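Local coordinates for ribulose bisphosphate carboxylase (Pyrococcus horikoshii, PDB 2D69), which probably catalyses the magnesium-dependent carboxylation of ribulose 1,5-bisphosphate to two molecules of 3-phosphoglycerate, as part of an archaeal AMP degradation pathway, at residues 308-319 against 344-355; 378-388 against 409-418. All coordinates share one frame; numbering follows the deposited sequence.

Interaction 1 (308-319 against 344-355). With SO4 (sulfate ion), chain E.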
loop_
_atom_site.group_PDB
_atom_site.type_symbol
_atom_site.label_atom_id
_atom_site.label_comp_id
_atom_site.label_asym_id
_atom_site.label_seq_id
_atom_site.Cartn_x
_atom_site.Cartn_y
_atom_site.Cartn_z
ATOM N N ASP A 308 13.665 -16.310 25.241
ATOM C CA ASP A 308 15.123 -16.431 25.402
ATOM C C ASP A 308 15.592 -16.556 26.852
ATOM O O ASP A 308 16.745 -17.009 27.134
ATOM C CB ASP A 308 15.784 -15.233 24.771
ATOM C CG ASP A 308 15.514 -15.160 23.312
ATOM O OD1 ASP A 308 16.294 -15.790 22.563
ATOM O OD2 ASP A 308 14.563 -14.492 22.836
ATOM N N GLN A 309 14.707 -16.146 27.762
ATOM C CA GLN A 309 14.945 -16.226 29.218
ATOM C C GLN A 309 13.607 -16.240 29.942
ATOM O O GLN A 309 12.623 -15.681 29.457
ATOM C CB GLN A 309 15.861 -15.116 29.752
ATOM C CG GLN A 309 15.479 -13.753 29.416
ATOM C CD GLN A 309 16.603 -12.753 29.649
ATOM O OE1 GLN A 309 16.417 -11.773 30.396
ATOM N NE2 GLN A 309 17.701 -12.956 29.006
ATOM N N ILE A 310 13.542 -16.947 31.044
ATOM C CA ILE A 310 12.269 -17.070 31.775
ATOM C C ILE A 310 12.541 -17.315 33.260
ATOM O O ILE A 310 13.497 -18.024 33.625
ATOM C CB ILE A 310 11.375 -18.211 31.175
ATOM C CG1 ILE A 310 9.999 -18.259 31.817
ATOM C CG2 ILE A 310 12.035 -19.543 31.352
ATOM C CD1 ILE A 310 9.026 -19.128 31.083
ATOM N N HIS A 311 11.707 -16.691 34.094
ATOM C CA HIS A 311 11.751 -16.816 35.549
ATOM C C HIS A 311 11.440 -18.238 35.901
ATOM O O HIS A 311 10.446 -18.735 35.420
ATOM C CB HIS A 311 10.669 -15.911 36.195
ATOM C CG HIS A 311 10.975 -14.440 36.120
ATOM N ND1 HIS A 311 11.767 -13.800 37.050
ATOM C CD2 HIS A 311 10.571 -13.480 35.251
ATOM C CE1 HIS A 311 11.866 -12.515 36.731
ATOM N NE2 HIS A 311 11.136 -12.292 35.654
ATOM N N THR A 312 12.253 -18.878 36.743
ATOM C CA THR A 312 11.936 -20.223 37.290
ATOM C C THR A 312 11.827 -20.397 38.838
ATOM O O THR A 312 11.406 -21.476 39.270
ATOM C CB THR A 312 12.962 -21.229 36.805
ATOM O OG1 THR A 312 14.262 -20.755 37.151
ATOM C CG2 THR A 312 12.975 -21.296 35.248
ATOM N N GLY A 313 12.221 -19.401 39.636
ATOM C CA GLY A 313 12.341 -19.550 41.109
ATOM C C GLY A 313 13.786 -19.566 41.639
ATOM O O GLY A 313 14.695 -19.617 40.828
ATOM N N THR A 314 14.013 -19.523 42.968
ATOM C CA THR A 314 15.391 -19.593 43.571
ATOM C C THR A 314 15.543 -20.350 44.897
ATOM O O THR A 314 14.540 -20.696 45.541
ATOM C CB THR A 314 15.926 -18.204 43.899
ATOM O OG1 THR A 314 15.035 -17.542 44.819
ATOM C CG2 THR A 314 15.977 -17.371 42.653
ATOM N N ALA A 315 16.809 -20.531 45.313
ATOM C CA ALA A 315 17.149 -21.102 46.613
ATOM C C ALA A 315 17.935 -20.091 47.494
ATOM O O ALA A 315 19.155 -19.830 47.353
ATOM C CB ALA A 315 17.884 -22.431 46.466
ATOM N N VAL A 316 17.131 -19.539 48.398
ATOM C CA VAL A 316 17.425 -18.453 49.321
ATOM C C VAL A 316 16.817 -18.951 50.648
ATOM O O VAL A 316 16.200 -20.020 50.681
ATOM C CB VAL A 316 16.668 -17.172 48.811
ATOM C CG1 VAL A 316 16.989 -15.903 49.618
ATOM C CG2 VAL A 316 16.945 -16.945 47.332
ATOM N N GLY A 317 16.992 -18.233 51.749
ATOM C CA GLY A 317 16.155 -18.478 52.919
ATOM C C GLY A 317 14.821 -17.772 52.669
ATOM O O GLY A 317 13.730 -18.361 52.771
ATOM N N LYS A 318 14.963 -16.503 52.274
ATOM C CA LYS A 318 13.871 -15.549 52.059
ATOM C C LYS A 318 13.111 -15.710 50.706
ATOM O O LYS A 318 12.403 -14.798 50.254
ATOM C CB LYS A 318 14.442 -14.114 52.185
ATOM C CG LYS A 318 15.207 -13.829 53.511
ATOM C CD LYS A 318 15.810 -12.398 53.568
ATOM C CE LYS A 318 14.757 -11.274 53.401
ATOM N NZ LYS A 318 13.419 -11.614 53.978
ATOM N N MET A 319 13.268 -16.851 50.045
ATOM C CA MET A 319 12.380 -17.190 48.933
ATOM C C MET A 319 12.451 -18.655 48.491
ATOM O O MET A 319 11.601 -19.063 47.700
ATOM C CB MET A 319 12.589 -16.259 47.724
ATOM C CG MET A 319 11.274 -15.648 47.126
ATOM S SD MET A 319 10.188 -16.766 46.071
ATOM C CE MET A 319 10.722 -16.423 44.260
ATOM N N PHE A 344 18.052 -18.955 29.104
ATOM C CA PHE A 344 18.469 -18.517 30.437
ATOM C C PHE A 344 17.376 -18.667 31.474
ATOM O O PHE A 344 16.321 -18.065 31.333
ATOM C CB PHE A 344 18.776 -17.066 30.457
ATOM C CG PHE A 344 20.224 -16.730 30.181
ATOM C CD1 PHE A 344 20.555 -15.920 29.115
ATOM C CD2 PHE A 344 21.231 -17.130 31.053
ATOM C CE1 PHE A 344 21.877 -15.567 28.862
ATOM C CE2 PHE A 344 22.581 -16.771 30.801
ATOM C CZ PHE A 344 22.885 -15.991 29.710
ATOM N N PRO A 345 17.634 -19.389 32.549
ATOM C CA PRO A 345 16.772 -19.258 33.742
ATOM C C PRO A 345 17.023 -17.891 34.374
ATOM O O PRO A 345 18.173 -17.423 34.348
ATOM C CB PRO A 345 17.251 -20.362 34.671
ATOM C CG PRO A 345 18.135 -21.205 33.887
ATOM C CD PRO A 345 18.740 -20.331 32.783
ATOM N N VAL A 346 15.955 -17.250 34.841
ATOM C CA VAL A 346 15.993 -15.970 35.490
ATOM C C VAL A 346 15.706 -16.260 36.952
ATOM O O VAL A 346 14.631 -16.800 37.315
ATOM C CB VAL A 346 14.924 -14.982 34.977
ATOM C CG1 VAL A 346 14.982 -13.654 35.804
ATOM C CG2 VAL A 346 15.012 -14.729 33.424
ATOM N N ALA A 347 16.691 -15.979 37.787
ATOM C CA ALA A 347 16.558 -16.182 39.230
ATOM C C ALA A 347 16.201 -14.868 39.934
ATOM O O ALA A 347 16.859 -13.834 39.708
ATOM C CB ALA A 347 17.851 -16.783 39.795
ATOM N N SER A 348 15.174 -14.924 40.786
ATOM C CA SER A 348 14.633 -13.761 41.493
ATOM C C SER A 348 13.920 -14.154 42.775
ATOM O O SER A 348 13.347 -15.257 42.873
ATOM C CB SER A 348 13.654 -13.006 40.585
ATOM O OG SER A 348 13.408 -11.684 41.043
ATOM N N GLY A 349 13.944 -13.265 43.769
ATOM C CA GLY A 349 13.209 -13.484 45.006
ATOM C C GLY A 349 14.109 -13.286 46.190
ATOM O O GLY A 349 14.685 -14.245 46.682
ATOM N N GLY A 350 14.310 -12.025 46.565
ATOM C CA GLY A 350 15.077 -11.658 47.724
ATOM C C GLY A 350 16.565 -11.913 47.635
ATOM O O GLY A 350 17.220 -12.106 48.656
ATOM N N LEU A 351 17.122 -11.838 46.440
ATOM C CA LEU A 351 18.549 -12.032 46.269
ATOM C C LEU A 351 19.328 -10.761 46.626
ATOM O O LEU A 351 18.847 -9.642 46.462
ATOM C CB LEU A 351 18.863 -12.478 44.847
ATOM C CG LEU A 351 18.101 -13.746 44.427
ATOM C CD1 LEU A 351 18.326 -14.042 42.992
ATOM C CD2 LEU A 351 18.491 -14.952 45.262
ATOM N N HIS A 352 20.512 -10.963 47.159
ATOM C CA HIS A 352 21.416 -9.871 47.472
ATOM C C HIS A 352 22.824 -10.430 47.425
ATOM O O HIS A 352 22.987 -11.647 47.324
ATOM C CB HIS A 352 21.056 -9.314 48.851
ATOM C CG HIS A 352 21.222 -10.295 49.967
ATOM N ND1 HIS A 352 20.164 -10.996 50.510
ATOM C CD2 HIS A 352 22.327 -10.689 50.651
ATOM C CE1 HIS A 352 20.610 -11.763 51.497
ATOM N NE2 HIS A 352 21.918 -11.601 51.596
ATOM N N PRO A 353 23.833 -9.570 47.480
ATOM C CA PRO A 353 25.222 -9.984 47.210
ATOM C C PRO A 353 25.753 -11.178 48.010
ATOM O O PRO A 353 26.485 -12.008 47.430
ATOM C CB PRO A 353 26.018 -8.709 47.522
ATOM C CG PRO A 353 25.036 -7.605 47.194
ATOM C CD PRO A 353 23.748 -8.117 47.746
ATOM N N GLY A 354 25.422 -11.263 49.298
ATOM C CA GLY A 354 25.833 -12.375 50.149
ATOM C C GLY A 354 25.274 -13.745 49.727
ATOM O O GLY A 354 25.748 -14.783 50.154
ATOM N N LEU A 355 24.276 -13.769 48.862
ATOM C CA LEU A 355 23.750 -15.050 48.396
ATOM C C LEU A 355 24.370 -15.515 47.108
ATOM O O LEU A 355 24.050 -16.611 46.666
ATOM C CB LEU A 355 22.241 -14.956 48.229
ATOM C CG LEU A 355 21.494 -14.626 49.523
ATOM C CD1 LEU A 355 19.994 -14.754 49.291
ATOM C CD2 LEU A 355 21.928 -15.525 50.667
HETATM S S SO4 E . 13.181 -8.638 44.990
HETATM O O1 SO4 E . 13.057 -7.505 45.892
HETATM O O2 SO4 E . 12.884 -9.870 45.678
HETATM O O3 SO4 E . 12.195 -8.444 43.943
HETATM O O4 SO4 E . 14.505 -8.656 44.393
HETATM O O HOH W 1 12.827 -16.677 39.337
#
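Val346 O is gripped by two donors: Thr312 N at 3.2 Å, and a water that also accepts from Gly313 N. It lies where strand 309-311 of the alpha/beta barrel gives way to its loop, beside the parallel strand 344-348. Further back, Val346 N gives its hydrogen to Ile310 O at 2.8 Å, from above the carbonyl plane, and Ile310 N bonds to Phe344 O. On the sheet face of Gln309 and His311, Val346 lies over one face of the His311 imidazole in a CH-pi contact. Val346 CG1, anti to the backbone N (chi1 176°), comes 3.4 Å from His311 CE1. His311 is a predicted substrate-binding residue; an alanine here would probably leave Val346 CG1 without its ring partner and open a gap beside it. Past the strands, the methyl CG2 of Thr314 presses on Ala347 CB, while its hydroxyl makes a weak bond to Ser348 O. Val316, in a poorly ordered loop, reaches toward Leu351 and Leu355 with its two methyls. Ser348, Gly349 and Gly350 belong to the predicted substrate site, and there Gly350 N donates to sulfate O2 at 2.7 Å.

Interaction 2 (378-388 against 409-418)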
loop_
_atom_site.group_PDB
_atom_site.type_symbol
_atom_site.label_atom_id
_atom_site.label_comp_id
_atom_site.label_asym_id
_atom_site.label_seq_id
_atom_site.Cartn_x
_atom_site.Cartn_y
_atom_site.Cartn_z
ATOM N N HIS A 378 20.654 -0.828 49.189
ATOM C CA HIS A 378 22.014 -0.705 49.691
ATOM C C HIS A 378 22.059 0.596 50.470
ATOM O O HIS A 378 21.497 1.591 50.027
ATOM C CB HIS A 378 22.988 -0.661 48.535
ATOM C CG HIS A 378 24.403 -0.809 48.956
ATOM N ND1 HIS A 378 25.097 0.213 49.557
ATOM C CD2 HIS A 378 25.250 -1.856 48.895
ATOM C CE1 HIS A 378 26.323 -0.186 49.832
ATOM N NE2 HIS A 378 26.458 -1.426 49.408
ATOM N N PRO A 379 22.678 0.597 51.649
ATOM C CA PRO A 379 22.840 1.825 52.436
ATOM C C PRO A 379 23.451 3.024 51.711
ATOM O O PRO A 379 23.169 4.146 52.115
ATOM C CB PRO A 379 23.760 1.391 53.584
ATOM C CG PRO A 379 23.458 -0.033 53.757
ATOM C CD PRO A 379 23.200 -0.587 52.357
ATOM N N ASP A 380 24.253 2.814 50.670
ATOM C CA ASP A 380 24.874 3.929 49.974
ATOM C C ASP A 380 24.137 4.264 48.680
ATOM O O ASP A 380 24.569 5.118 47.926
ATOM C CB ASP A 380 26.330 3.619 49.667
ATOM C CG ASP A 380 27.176 3.579 50.885
ATOM O OD1 ASP A 380 28.181 2.841 50.895
ATOM O OD2 ASP A 380 26.913 4.241 51.879
ATOM N N GLY A 381 23.006 3.614 48.440
ATOM C CA GLY A 381 22.151 3.932 47.305
ATOM C C GLY A 381 22.255 2.883 46.205
ATOM O O GLY A 381 23.096 1.999 46.262
ATOM N N PRO A 382 21.376 2.970 45.223
ATOM C CA PRO A 382 21.281 1.943 44.170
ATOM C C PRO A 382 22.541 1.770 43.323
ATOM O O PRO A 382 22.864 0.657 42.975
ATOM C CB PRO A 382 20.087 2.385 43.316
ATOM C CG PRO A 382 19.753 3.770 43.724
ATOM C CD PRO A 382 20.356 4.033 45.093
ATOM N N ARG A 383 23.268 2.825 43.019
ATOM C CA ARG A 383 24.525 2.651 42.284
ATOM C C ARG A 383 25.481 1.760 43.058
ATOM O O ARG A 383 26.060 0.830 42.513
ATOM C CB ARG A 383 25.192 3.985 42.056
ATOM C CG ARG A 383 26.191 4.062 40.931
ATOM C CD ARG A 383 27.055 5.255 41.106
ATOM N NE ARG A 383 27.407 5.973 39.887
ATOM C CZ ARG A 383 26.755 7.010 39.356
ATOM N NH1 ARG A 383 25.612 7.467 39.854
ATOM N NH2 ARG A 383 27.248 7.568 38.262
ATOM N N ALA A 384 25.637 2.036 44.337
ATOM C CA ALA A 384 26.508 1.247 45.176
ATOM C C ALA A 384 26.019 -0.163 45.324
ATOM O O ALA A 384 26.818 -1.091 45.370
ATOM C CB ALA A 384 26.671 1.887 46.574
ATOM N N GLY A 385 24.708 -0.354 45.373
ATOM C CA GLY A 385 24.169 -1.704 45.448
ATOM C C GLY A 385 24.491 -2.539 44.233
ATOM O O GLY A 385 24.682 -3.753 44.305
ATOM N N ALA A 386 24.449 -1.905 43.076
ATOM C CA ALA A 386 24.695 -2.625 41.848
ATOM C C ALA A 386 26.143 -3.076 41.837
ATOM O O ALA A 386 26.415 -4.199 41.430
ATOM C CB ALA A 386 24.402 -1.761 40.648
ATOM N N LYS A 387 27.052 -2.198 42.307
ATOM C CA LYS A 387 28.456 -2.536 42.310
ATOM C C LYS A 387 28.669 -3.711 43.245
ATOM O O LYS A 387 29.438 -4.606 42.928
ATOM C CB LYS A 387 29.355 -1.375 42.725
ATOM C CG LYS A 387 30.860 -1.649 42.391
ATOM C CD LYS A 387 31.816 -0.556 42.896
ATOM C CE LYS A 387 33.250 -1.129 43.157
ATOM N NZ LYS A 387 34.012 -0.427 44.243
ATOM N N ALA A 388 27.946 -3.723 44.359
ATOM C CA ALA A 388 28.124 -4.767 45.366
ATOM C C ALA A 388 27.712 -6.115 44.782
ATOM O O ALA A 388 28.355 -7.135 45.008
ATOM C CB ALA A 388 27.309 -4.464 46.605
ATOM N N SER A 409 36.482 -3.750 48.092
ATOM C CA SER A 409 35.157 -3.299 47.639
ATOM C C SER A 409 34.292 -2.730 48.774
ATOM O O SER A 409 33.577 -3.490 49.441
ATOM C CB SER A 409 34.389 -4.461 47.023
ATOM O OG SER A 409 33.126 -4.015 46.579
ATOM N N PRO A 410 34.348 -1.417 48.994
ATOM C CA PRO A 410 33.544 -0.774 50.052
ATOM C C PRO A 410 32.035 -1.067 49.945
ATOM O O PRO A 410 31.344 -1.162 50.966
ATOM C CB PRO A 410 33.817 0.728 49.842
ATOM C CG PRO A 410 35.193 0.749 49.216
ATOM C CD PRO A 410 35.186 -0.439 48.272
ATOM N N GLU A 411 31.544 -1.225 48.721
ATOM C CA GLU A 411 30.123 -1.432 48.503
ATOM C C GLU A 411 29.737 -2.813 49.002
ATOM O O GLU A 411 28.728 -3.002 49.695
ATOM C CB GLU A 411 29.776 -1.243 47.022
ATOM C CG GLU A 411 29.932 0.194 46.541
ATOM C CD GLU A 411 31.341 0.573 46.115
ATOM O OE1 GLU A 411 31.504 1.749 45.771
ATOM O OE2 GLU A 411 32.281 -0.266 46.098
ATOM N N LEU A 412 30.562 -3.788 48.669
ATOM C CA LEU A 412 30.298 -5.148 49.090
ATOM C C LEU A 412 30.489 -5.242 50.604
ATOM O O LEU A 412 29.742 -5.913 51.288
ATOM C CB LEU A 412 31.200 -6.125 48.325
ATOM C CG LEU A 412 31.095 -7.568 48.804
ATOM C CD1 LEU A 412 29.651 -8.117 48.645
ATOM C CD2 LEU A 412 32.139 -8.433 48.102
ATOM N N LYS A 413 31.482 -4.541 51.143
ATOM C CA LYS A 413 31.694 -4.545 52.598
ATOM C C LYS A 413 30.435 -4.039 53.331
ATOM O O LYS A 413 30.004 -4.653 54.293
ATOM C CB LYS A 413 32.933 -3.718 52.965
ATOM C CG LYS A 413 33.502 -3.962 54.389
ATOM C CD LYS A 413 34.606 -2.968 54.679
ATOM C CE LYS A 413 35.583 -3.460 55.727
ATOM N NZ LYS A 413 36.368 -2.300 56.291
ATOM N N LYS A 414 29.821 -2.954 52.855
ATOM C CA LYS A 414 28.656 -2.373 53.545
ATOM C C LYS A 414 27.441 -3.277 53.441
ATOM O O LYS A 414 26.639 -3.367 54.372
ATOM C CB LYS A 414 28.279 -0.996 52.993
ATOM C CG LYS A 414 27.868 0.029 54.067
ATOM C CD LYS A 414 28.880 1.175 54.118
ATOM C CE LYS A 414 28.377 2.403 54.874
ATOM N NZ LYS A 414 29.569 3.032 55.620
ATOM N N SER A 415 27.301 -3.922 52.286
ATOM C CA SER A 415 26.187 -4.793 52.025
ATOM C C SER A 415 26.262 -5.970 53.008
ATOM O O SER A 415 25.256 -6.348 53.579
ATOM C CB SER A 415 26.239 -5.277 50.554
ATOM O OG SER A 415 25.243 -6.249 50.281
ATOM N N LEU A 416 27.438 -6.562 53.157
ATOM C CA LEU A 416 27.627 -7.688 54.087
ATOM C C LEU A 416 27.332 -7.302 55.561
ATOM O O LEU A 416 26.662 -8.021 56.298
ATOM C CB LEU A 416 29.061 -8.250 53.964
ATOM C CG LEU A 416 29.340 -8.946 52.610
ATOM C CD1 LEU A 416 30.778 -9.418 52.544
ATOM C CD2 LEU A 416 28.346 -10.105 52.263
ATOM N N ARG A 417 27.793 -6.136 55.957
ATOM C CA ARG A 417 27.579 -5.665 57.318
ATOM C C ARG A 417 26.064 -5.474 57.561
ATOM O O ARG A 417 25.552 -5.898 58.590
ATOM C CB ARG A 417 28.402 -4.397 57.489
ATOM C CG ARG A 417 28.486 -3.783 58.868
ATOM C CD ARG A 417 29.190 -2.396 58.827
ATOM N NE ARG A 417 28.211 -1.299 58.931
ATOM C CZ ARG A 417 27.842 -0.730 60.099
ATOM N NH1 ARG A 417 28.368 -1.162 61.240
ATOM N NH2 ARG A 417 26.934 0.254 60.119
ATOM N N GLU A 418 25.331 -4.931 56.582
ATOM C CA GLU A 418 23.884 -4.691 56.746
ATOM C C GLU A 418 23.040 -5.934 56.960
ATOM O O GLU A 418 22.097 -5.901 57.728
ATOM C CB GLU A 418 23.267 -3.992 55.535
ATOM C CG GLU A 418 23.249 -2.492 55.654
ATOM C CD GLU A 418 22.288 -1.927 56.699
ATOM O OE1 GLU A 418 21.166 -2.500 56.896
ATOM O OE2 GLU A 418 22.669 -0.867 57.295
#
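Helices 382-388 and 410-418 cross nearly at right angles, at -94°, with their axes 8.0 Å apart at closest approach. Both are helices of the alpha/beta barrel domain, and a type I beta turn from His378 to Gly381 leads into the first. The His378 ring bridges turn and helix. With CG anti to the backbone N (chi1 -169°), it extends to the second helix, and His378 NE2 donates to Glu411 O at 2.8 Å in an almost straight bond. That oxygen also accepts from Ser415 N within its helix; the two donors come from opposite faces of the carbonyl plane. At the other nitrogen, His378 ND1 accepts from Asp380 N at 3.0 Å. Both partners lie in the ring plane, so the two bonds fix the rotation of the imidazole. Ala384 CB lies over one face of the ring, toward its rim. Ala384 CB also meets Glu411 CG at 3.7 Å, and Ala388 CB sits against the Glu411 backbone, 4.2 Å from Ser415 CB. The small side chains are consistent with the close axis approach. Ser409 caps the second helix through a weak bond from Leu412 N, and its hydroxyl is also bonded to Asp391. Glu411 bends at chi2 (85°) to meet the extended Lys387 in a salt bridge, where Lys387 NZ reaches Glu411 OE2 on the syn side, out of the carboxylate plane, at a short 2.5 Å.

Overall arrangement
The two contacts follow one another along the chain, and interaction 1 closes before interaction 2 opens. Interaction 1 closes the beta-alpha-beta unit of strand 309-311, helix 323-334 and strand 344-348. The chain then runs through helix 356-363, strand 368-370 and helix 372-376 to the turn at 378. Interaction 2 closes the next loop, folding helix 410-422 back on the start of helix 382-398. Interaction 1 is thus in the barrel wall and the loops that carry predicted active-site residues, and interaction 2 in the outer helical layer. Their centres are about 19 Å apart, yet they touch: Pro353 packs against Ala388, Leu412 and Ser415, and Gly354 against Leu416.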